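Local coordinates for protein trimeric intracellular cation channel type 1B.2 (Caenorhabditis elegans, PDB 5EIK) that forms a homotrimeric potassium channel of intracellular membranes that binds the lipid PIP2 and may supply counter-ion current during calcium release, at residues Ser127-Ala139 and Tyr222-Leu234. Residues are numbered along the deposited sequence; the frame is centred on the assembly and turned at random.
With PT5 ([(2R)-1-octadecanoyloxy-3-[oxidanyl-[(1R,2R,3S,4R,5R,6S)-2,3,6-tris(oxidanyl)-4,5-diphosphonooxy-cyclohexyl]oxy-phospho ryl]oxy-propan-2-yl] (8Z)-icosa-5,8,11,14-tetraenoate), chain B.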
loop_
_atom_site.group_PDB
_atom_site.type_symbol
_atom_site.label_atom_id
_atom_site.label_comp_id
_atom_site.label_asym_id
_atom_site.label_seq_id
_atom_site.Cartn_x
_atom_site.Cartn_y
_atom_site.Cartn_z
ATOM N N SER A 127 -0.221 3.290 -30.130
ATOM C CA SER A 127 0.504 4.190 -29.249
ATOM C C SER A 127 0.011 5.619 -29.371
ATOM O O SER A 127 -0.064 6.345 -28.379
ATOM C CB SER A 127 1.994 4.125 -29.561
ATOM O OG SER A 127 2.499 2.830 -29.284
ATOM N N VAL A 128 -0.323 6.026 -30.591
ATOM C CA VAL A 128 -0.815 7.379 -30.811
ATOM C C VAL A 128 -2.140 7.548 -30.090
ATOM O O VAL A 128 -2.321 8.506 -29.331
ATOM C CB VAL A 128 -0.989 7.678 -32.323
ATOM C CG1 VAL A 128 -1.671 9.020 -32.526
ATOM C CG2 VAL A 128 0.383 7.705 -32.995
ATOM N N LEU A 129 -3.058 6.608 -30.309
ATOM C CA LEU A 129 -4.359 6.674 -29.656
ATOM C C LEU A 129 -4.202 6.667 -28.135
ATOM O O LEU A 129 -4.910 7.387 -27.426
ATOM C CB LEU A 129 -5.243 5.498 -30.077
ATOM C CG LEU A 129 -5.519 5.332 -31.577
ATOM C CD1 LEU A 129 -6.510 4.200 -31.777
ATOM C CD2 LEU A 129 -6.071 6.617 -32.163
ATOM N N LYS A 130 -3.272 5.859 -27.630
ATOM C CA LYS A 130 -3.068 5.795 -26.192
ATOM C C LYS A 130 -2.612 7.143 -25.634
ATOM O O LYS A 130 -3.071 7.573 -24.573
ATOM C CB LYS A 130 -2.039 4.725 -25.824
ATOM C CG LYS A 130 -1.828 4.620 -24.320
ATOM C CD LYS A 130 -0.637 3.774 -23.964
ATOM C CE LYS A 130 -0.322 3.891 -22.479
ATOM N NZ LYS A 130 1.012 3.296 -22.162
ATOM N N GLU A 131 -1.708 7.812 -26.342
ATOM C CA GLU A 131 -1.236 9.102 -25.862
ATOM C C GLU A 131 -2.383 10.114 -25.817
ATOM O O GLU A 131 -2.448 10.953 -24.922
ATOM C CB GLU A 131 -0.076 9.607 -26.726
ATOM C CG GLU A 131 1.190 8.772 -26.577
ATOM C CD GLU A 131 1.553 8.513 -25.115
ATOM O OE1 GLU A 131 1.561 9.473 -24.310
ATOM O OE2 GLU A 131 1.838 7.350 -24.765
ATOM N N VAL A 132 -3.300 10.029 -26.771
ATOM C CA VAL A 132 -4.434 10.933 -26.769
ATOM C C VAL A 132 -5.250 10.663 -25.505
ATOM O O VAL A 132 -5.674 11.586 -24.821
ATOM C CB VAL A 132 -5.332 10.716 -28.013
ATOM C CG1 VAL A 132 -6.692 11.414 -27.829
ATOM C CG2 VAL A 132 -4.623 11.259 -29.251
ATOM N N GLN A 133 -5.448 9.390 -25.186
ATOM C CA GLN A 133 -6.224 9.014 -24.014
ATOM C C GLN A 133 -5.542 9.405 -22.691
ATOM O O GLN A 133 -6.202 9.817 -21.733
ATOM C CB GLN A 133 -6.517 7.506 -24.055
ATOM C CG GLN A 133 -7.653 7.071 -23.141
ATOM C CD GLN A 133 -7.229 5.971 -22.193
ATOM O OE1 GLN A 133 -6.069 5.928 -21.770
ATOM N NE2 GLN A 133 -8.160 5.084 -21.842
ATOM N N ARG A 134 -4.223 9.287 -22.638
ATOM C CA ARG A 134 -3.483 9.659 -21.437
ATOM C C ARG A 134 -3.693 11.144 -21.120
ATOM O O ARG A 134 -3.900 11.522 -19.959
ATOM C CB ARG A 134 -1.989 9.399 -21.620
ATOM C CG ARG A 134 -1.175 9.725 -20.373
ATOM C CD ARG A 134 0.295 9.914 -20.697
ATOM N NE ARG A 134 0.858 8.762 -21.397
ATOM C CZ ARG A 134 1.249 7.636 -20.809
ATOM N NH1 ARG A 134 1.146 7.497 -19.493
ATOM N NH2 ARG A 134 1.741 6.647 -21.541
ATOM N N THR A 135 -3.624 11.980 -22.155
ATOM C CA THR A 135 -3.797 13.420 -21.990
ATOM C C THR A 135 -5.153 13.708 -21.369
ATOM O O THR A 135 -5.281 14.570 -20.499
ATOM C CB THR A 135 -3.701 14.151 -23.331
ATOM O OG1 THR A 135 -2.428 13.877 -23.931
ATOM C CG2 THR A 135 -3.829 15.647 -23.124
ATOM N N HIS A 136 -6.167 12.979 -21.817
ATOM C CA HIS A 136 -7.510 13.142 -21.274
ATOM C C HIS A 136 -7.572 12.695 -19.811
ATOM O O HIS A 136 -8.293 13.289 -19.015
ATOM C CB HIS A 136 -8.517 12.318 -22.083
ATOM C CG HIS A 136 -9.866 12.231 -21.442
ATOM N ND1 HIS A 136 -10.804 13.235 -21.539
ATOM C CD2 HIS A 136 -10.415 11.277 -20.650
ATOM C CE1 HIS A 136 -11.874 12.904 -20.835
ATOM N NE2 HIS A 136 -11.661 11.722 -20.286
ATOM N N LYS A 137 -6.836 11.639 -19.459
ATOM C CA LYS A 137 -6.848 11.144 -18.076
ATOM C C LYS A 137 -6.280 12.202 -17.131
ATOM O O LYS A 137 -6.847 12.478 -16.076
ATOM C CB LYS A 137 -6.015 9.865 -17.934
ATOM C CG LYS A 137 -6.548 8.650 -18.665
ATOM C CD LYS A 137 -5.683 7.430 -18.362
ATOM C CE LYS A 137 -6.276 6.154 -18.936
ATOM N NZ LYS A 137 -7.688 5.968 -18.505
ATOM N N ILE A 138 -5.148 12.782 -17.517
ATOM C CA ILE A 138 -4.518 13.811 -16.719
ATOM C C ILE A 138 -5.442 15.008 -16.530
ATOM O O ILE A 138 -5.622 15.482 -15.410
ATOM C CB ILE A 138 -3.208 14.277 -17.370
ATOM C CG1 ILE A 138 -2.237 13.099 -17.432
ATOM C CG2 ILE A 138 -2.616 15.460 -16.587
ATOM C CD1 ILE A 138 -0.950 13.401 -18.103
ATOM N N ALA A 139 -6.041 15.482 -17.621
ATOM C CA ALA A 139 -6.932 16.643 -17.561
ATOM C C ALA A 139 -8.134 16.357 -16.680
ATOM O O ALA A 139 -8.543 17.201 -15.883
ATOM C CB ALA A 139 -7.387 17.045 -18.971
ATOM N N TYR A 222 -3.709 22.448 -25.304
ATOM C CA TYR A 222 -4.084 21.051 -25.309
ATOM C C TYR A 222 -3.415 20.338 -26.478
ATOM O O TYR A 222 -2.858 19.247 -26.321
ATOM C CB TYR A 222 -5.593 20.898 -25.437
ATOM C CG TYR A 222 -6.070 19.535 -25.013
ATOM C CD1 TYR A 222 -6.342 19.262 -23.672
ATOM C CD2 TYR A 222 -6.209 18.500 -25.939
ATOM C CE1 TYR A 222 -6.741 17.989 -23.260
ATOM C CE2 TYR A 222 -6.608 17.223 -25.536
ATOM C CZ TYR A 222 -6.872 16.978 -24.195
ATOM O OH TYR A 222 -7.275 15.738 -23.774
ATOM N N LEU A 223 -3.474 20.962 -27.649
ATOM C CA LEU A 223 -2.880 20.382 -28.842
ATOM C C LEU A 223 -1.391 20.160 -28.640
ATOM O O LEU A 223 -0.855 19.117 -29.028
ATOM C CB LEU A 223 -3.097 21.290 -30.048
ATOM C CG LEU A 223 -2.729 20.627 -31.374
ATOM C CD1 LEU A 223 -3.671 19.454 -31.624
ATOM C CD2 LEU A 223 -2.826 21.637 -32.500
ATOM N N CYS A 224 -0.723 21.139 -28.036
ATOM C CA CYS A 224 0.707 21.024 -27.787
ATOM C C CYS A 224 1.023 19.884 -26.829
ATOM O O CYS A 224 1.971 19.130 -27.058
ATOM C CB CYS A 224 1.270 22.330 -27.223
ATOM S SG CYS A 224 1.323 23.650 -28.433
ATOM N N VAL A 225 0.235 19.756 -25.763
ATOM C CA VAL A 225 0.465 18.690 -24.797
ATOM C C VAL A 225 0.352 17.338 -25.483
ATOM O O VAL A 225 1.252 16.504 -25.380
ATOM C CB VAL A 225 -0.533 18.742 -23.634
ATOM C CG1 VAL A 225 -0.306 17.561 -22.703
ATOM C CG2 VAL A 225 -0.356 20.035 -22.870
ATOM N N VAL A 226 -0.753 17.122 -26.186
ATOM C CA VAL A 226 -0.947 15.872 -26.906
ATOM C C VAL A 226 0.213 15.675 -27.890
ATOM O O VAL A 226 0.795 14.591 -27.986
ATOM C CB VAL A 226 -2.272 15.887 -27.690
ATOM C CG1 VAL A 226 -2.458 14.584 -28.434
ATOM C CG2 VAL A 226 -3.425 16.095 -26.737
ATOM N N GLY A 227 0.550 16.741 -28.608
ATOM C CA GLY A 227 1.630 16.680 -29.572
ATOM C C GLY A 227 2.934 16.227 -28.959
ATOM O O GLY A 227 3.627 15.379 -29.520
ATOM N N PHE A 228 3.280 16.792 -27.809
ATOM C CA PHE A 228 4.514 16.404 -27.145
ATOM C C PHE A 228 4.458 14.957 -26.683
ATOM O O PHE A 228 5.447 14.231 -26.809
ATOM C CB PHE A 228 4.821 17.335 -25.967
ATOM C CG PHE A 228 5.630 18.542 -26.356
ATOM C CD1 PHE A 228 6.934 18.396 -26.831
ATOM C CD2 PHE A 228 5.084 19.821 -26.285
ATOM C CE1 PHE A 228 7.683 19.503 -27.234
ATOM C CE2 PHE A 228 5.824 20.937 -26.686
ATOM C CZ PHE A 228 7.127 20.775 -27.162
ATOM N N PHE A 229 3.311 14.526 -26.161
ATOM C CA PHE A 229 3.185 13.141 -25.713
ATOM C C PHE A 229 3.424 12.207 -26.882
ATOM O O PHE A 229 4.239 11.282 -26.790
ATOM C CB PHE A 229 1.802 12.846 -25.123
ATOM C CG PHE A 229 1.678 13.169 -23.662
ATOM C CD1 PHE A 229 2.615 12.694 -22.747
ATOM C CD2 PHE A 229 0.615 13.937 -23.193
ATOM C CE1 PHE A 229 2.492 12.979 -21.382
ATOM C CE2 PHE A 229 0.483 14.227 -21.834
ATOM C CZ PHE A 229 1.423 13.748 -20.927
ATOM N N ILE A 230 2.722 12.450 -27.986
ATOM C CA ILE A 230 2.877 11.606 -29.159
ATOM C C ILE A 230 4.321 11.632 -29.630
ATOM O O ILE A 230 4.882 10.596 -29.978
ATOM C CB ILE A 230 1.964 12.058 -30.317
ATOM C CG1 ILE A 230 0.498 11.892 -29.920
ATOM C CG2 ILE A 230 2.248 11.217 -31.565
ATOM C CD1 ILE A 230 -0.484 12.560 -30.889
ATOM N N TYR A 231 4.927 12.815 -29.629
ATOM C CA TYR A 231 6.306 12.936 -30.067
ATOM C C TYR A 231 7.256 12.090 -29.227
ATOM O O TYR A 231 7.914 11.189 -29.745
ATOM C CB TYR A 231 6.770 14.386 -30.020
ATOM C CG TYR A 231 8.234 14.512 -30.356
ATOM C CD1 TYR A 231 8.678 14.382 -31.669
ATOM C CD2 TYR A 231 9.185 14.686 -29.351
ATOM C CE1 TYR A 231 10.035 14.417 -31.975
ATOM C CE2 TYR A 231 10.545 14.721 -29.644
ATOM C CZ TYR A 231 10.963 14.585 -30.959
ATOM O OH TYR A 231 12.307 14.609 -31.255
ATOM N N PHE A 232 7.344 12.388 -27.936
ATOM C CA PHE A 232 8.234 11.635 -27.059
ATOM C C PHE A 232 7.974 10.138 -27.152
ATOM O O PHE A 232 8.905 9.332 -27.108
ATOM C CB PHE A 232 8.085 12.096 -25.607
ATOM C CG PHE A 232 8.653 13.462 -25.347
ATOM C CD1 PHE A 232 9.982 13.745 -25.650
ATOM C CD2 PHE A 232 7.860 14.470 -24.801
ATOM C CE1 PHE A 232 10.514 15.011 -25.415
ATOM C CE2 PHE A 232 8.383 15.742 -24.560
ATOM C CZ PHE A 232 9.711 16.012 -24.868
ATOM N N LYS A 233 6.708 9.767 -27.288
ATOM C CA LYS A 233 6.351 8.363 -27.395
ATOM C C LYS A 233 6.866 7.773 -28.709
ATOM O O LYS A 233 7.493 6.712 -28.714
ATOM C CB LYS A 233 4.832 8.190 -27.300
ATOM C CG LYS A 233 4.337 6.788 -27.625
ATOM C CD LYS A 233 5.038 5.715 -26.802
ATOM C CE LYS A 233 4.799 5.902 -25.316
ATOM N NZ LYS A 233 5.295 4.736 -24.530
ATOM N N LEU A 234 6.608 8.456 -29.819
ATOM C CA LEU A 234 7.065 7.964 -31.116
ATOM C C LEU A 234 8.589 7.940 -31.201
ATOM O O LEU A 234 9.170 7.051 -31.826
ATOM C CB LEU A 234 6.491 8.817 -32.250
ATOM C CG LEU A 234 4.973 8.745 -32.420
ATOM C CD1 LEU A 234 4.580 9.431 -33.719
ATOM C CD2 LEU A 234 4.512 7.286 -32.429
HETATM O O12 PT5 B . 9.226 6.389 -13.837
HETATM P P1 PT5 B . 8.164 5.645 -13.044
HETATM O O13 PT5 B . 6.938 6.649 -12.330
HETATM O O11 PT5 B . 8.733 4.763 -11.784
HETATM O O6 PT5 B . 8.098 3.045 -15.958
HETATM O O1 PT5 B . 7.310 4.628 -13.899
HETATM C C1 PT5 B . 6.858 4.945 -15.220
HETATM C C6 PT5 B . 6.788 3.617 -15.917
HETATM C C2 PT5 B . 5.444 5.637 -15.254
HETATM O O2 PT5 B . 4.484 4.833 -14.541
HETATM C C3 PT5 B . 4.936 5.771 -16.722
HETATM O O3 PT5 B . 3.615 6.292 -16.683
HETATM C C4 PT5 B . 4.913 4.449 -17.448
HETATM O O4 PT5 B . 4.667 4.660 -18.806
HETATM P P4 PT5 B . 3.291 4.122 -19.495
HETATM O O41 PT5 B . 3.045 2.540 -19.277
HETATM O O42 PT5 B . 3.310 4.417 -21.084
HETATM O O43 PT5 B . 2.132 4.847 -18.865
HETATM C C5 PT5 B . 6.255 3.697 -17.353
HETATM O O5 PT5 B . 6.039 2.371 -17.834
HETATM P P5 PT5 B . 6.714 2.016 -19.281
HETATM O O52 PT5 B . 7.224 3.300 -20.072
HETATM O O51 PT5 B . 7.945 0.901 -19.017
HETATM O O53 PT5 B . 5.440 1.208 -19.985
HETATM C C7 PT5 B . 6.012 6.106 -11.347
HETATM C C8 PT5 B . 5.890 7.155 -10.226
HETATM C C9 PT5 B . 6.868 6.943 -9.026
HETATM O O16 PT5 B . 4.498 7.139 -9.722
HETATM C C10 PT5 B . 3.704 8.178 -10.118
HETATM O O17 PT5 B . 3.162 8.244 -11.208
HETATM O O18 PT5 B . 6.094 6.976 -7.749
HETATM C C11 PT5 B . 6.701 7.289 -6.487
HETATM O O19 PT5 B . 7.756 7.967 -6.320
HETATM C C12 PT5 B . 3.540 9.269 -9.059
HETATM C C13 PT5 B . 2.101 9.665 -8.642
HETATM C C14 PT5 B . 2.124 10.818 -7.611
HETATM C C15 PT5 B . 1.852 10.346 -6.171
HETATM C C16 PT5 B . 1.655 11.518 -5.166
HETATM C C17 PT5 B . 2.289 11.251 -3.765
HETATM C C18 PT5 B . 1.396 11.682 -2.598
HETATM C C19 PT5 B . 1.399 11.167 -1.457
HETATM C C20 PT5 B . 1.103 9.820 -0.776
HETATM C C21 PT5 B . 2.328 8.918 -0.482
HETATM C C22 PT5 B . 1.934 7.480 -0.092
HETATM C C23 PT5 B . 2.773 6.925 1.078
HETATM C C24 PT5 B . 1.912 6.307 2.201
HETATM C C31 PT5 B . 5.918 6.705 -5.308
HETATM C C32 PT5 B . 4.717 7.598 -4.884
HETATM C C33 PT5 B . 3.833 6.957 -3.773
HETATM C C34 PT5 B . 2.609 6.164 -4.300
HETATM C C35 PT5 B . 1.681 5.365 -3.258
HETATM C C36 PT5 B . 1.791 4.006 -3.045
HETATM C C37 PT5 B . 1.545 3.448 -1.626
HETATM C C38 PT5 B . 0.751 2.251 -1.788
HETATM C C39 PT5 B . 1.160 0.856 -1.628
HETATM C C40 PT5 B . 2.056 0.210 -2.638
HETATM C C25 PT5 B . 1.895 4.760 2.140
HETATM C C26 PT5 B . 0.859 4.142 3.092
HETATM C C41 PT5 B . 3.506 -0.074 -2.226
HETATM C C42 PT5 B . 4.364 -0.582 -3.391
HETATM C C43 PT5 B . 5.090 0.539 -4.144
HETATM O O HOH W 1 2.587 3.081 -25.056
HETATM O O HOH W 2 -7.245 13.823 -25.262
#
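Arg134 CD lies over one face of the Phe229 ring, offset toward its rim, in a CH-pi contact 4.1 Å from the centroid. Obliquely to the ring stand Ile138 CD1, Glu131 OE1, near Phe229 CB, and Thr135 OG1, the hydroxyl bonding back to Glu131 O. Tyr222 meets Ala139 CB at its ring edge, and Thr135 CG2 approaches obliquely, 3.5 Å from Tyr222 CZ. Thr135 suits a knob between Tyr222, Val225, Val226 and Phe229: small, with its methyl facing the other helix and its hydroxyl satisfied at home. A water joins Tyr222 OH to Val132 O.

Arg134 suits this place because its methylenes can lie on the ring while its charged end reaches the PIP2 lipid; a bend at chi3 (-55°) turns the guanidinium to the phosphate. Arg134 NH1 donates to O43 of that phosphate (2.9 Å) and Arg134 NH2 to O42; Lys130 NZ also grips O42. Glu131 OE1 receives Arg134 NE in a salt bridge (3.1 Å, N-H...O angle 162°), on the syn side but tilted out of the carboxylate plane, positioning this first-shell arginine. Across the helices, Glu131 OE2 lies 3.3 Å from Lys233 CE. Were Glu131 replaced by an alanine, the guanidinium would probably be freer to swing from the phosphate, and Lys233 would lose a nearby opposite charge.

Segments 127-139 and 222-234, of transmembrane helices 120-148 and 218-238, run roughly antiparallel (138°), axes 9.0 Å apart at closest; helix 194-209 touches Phe229 and Ile138, helix 11-24 Val132 and Tyr222.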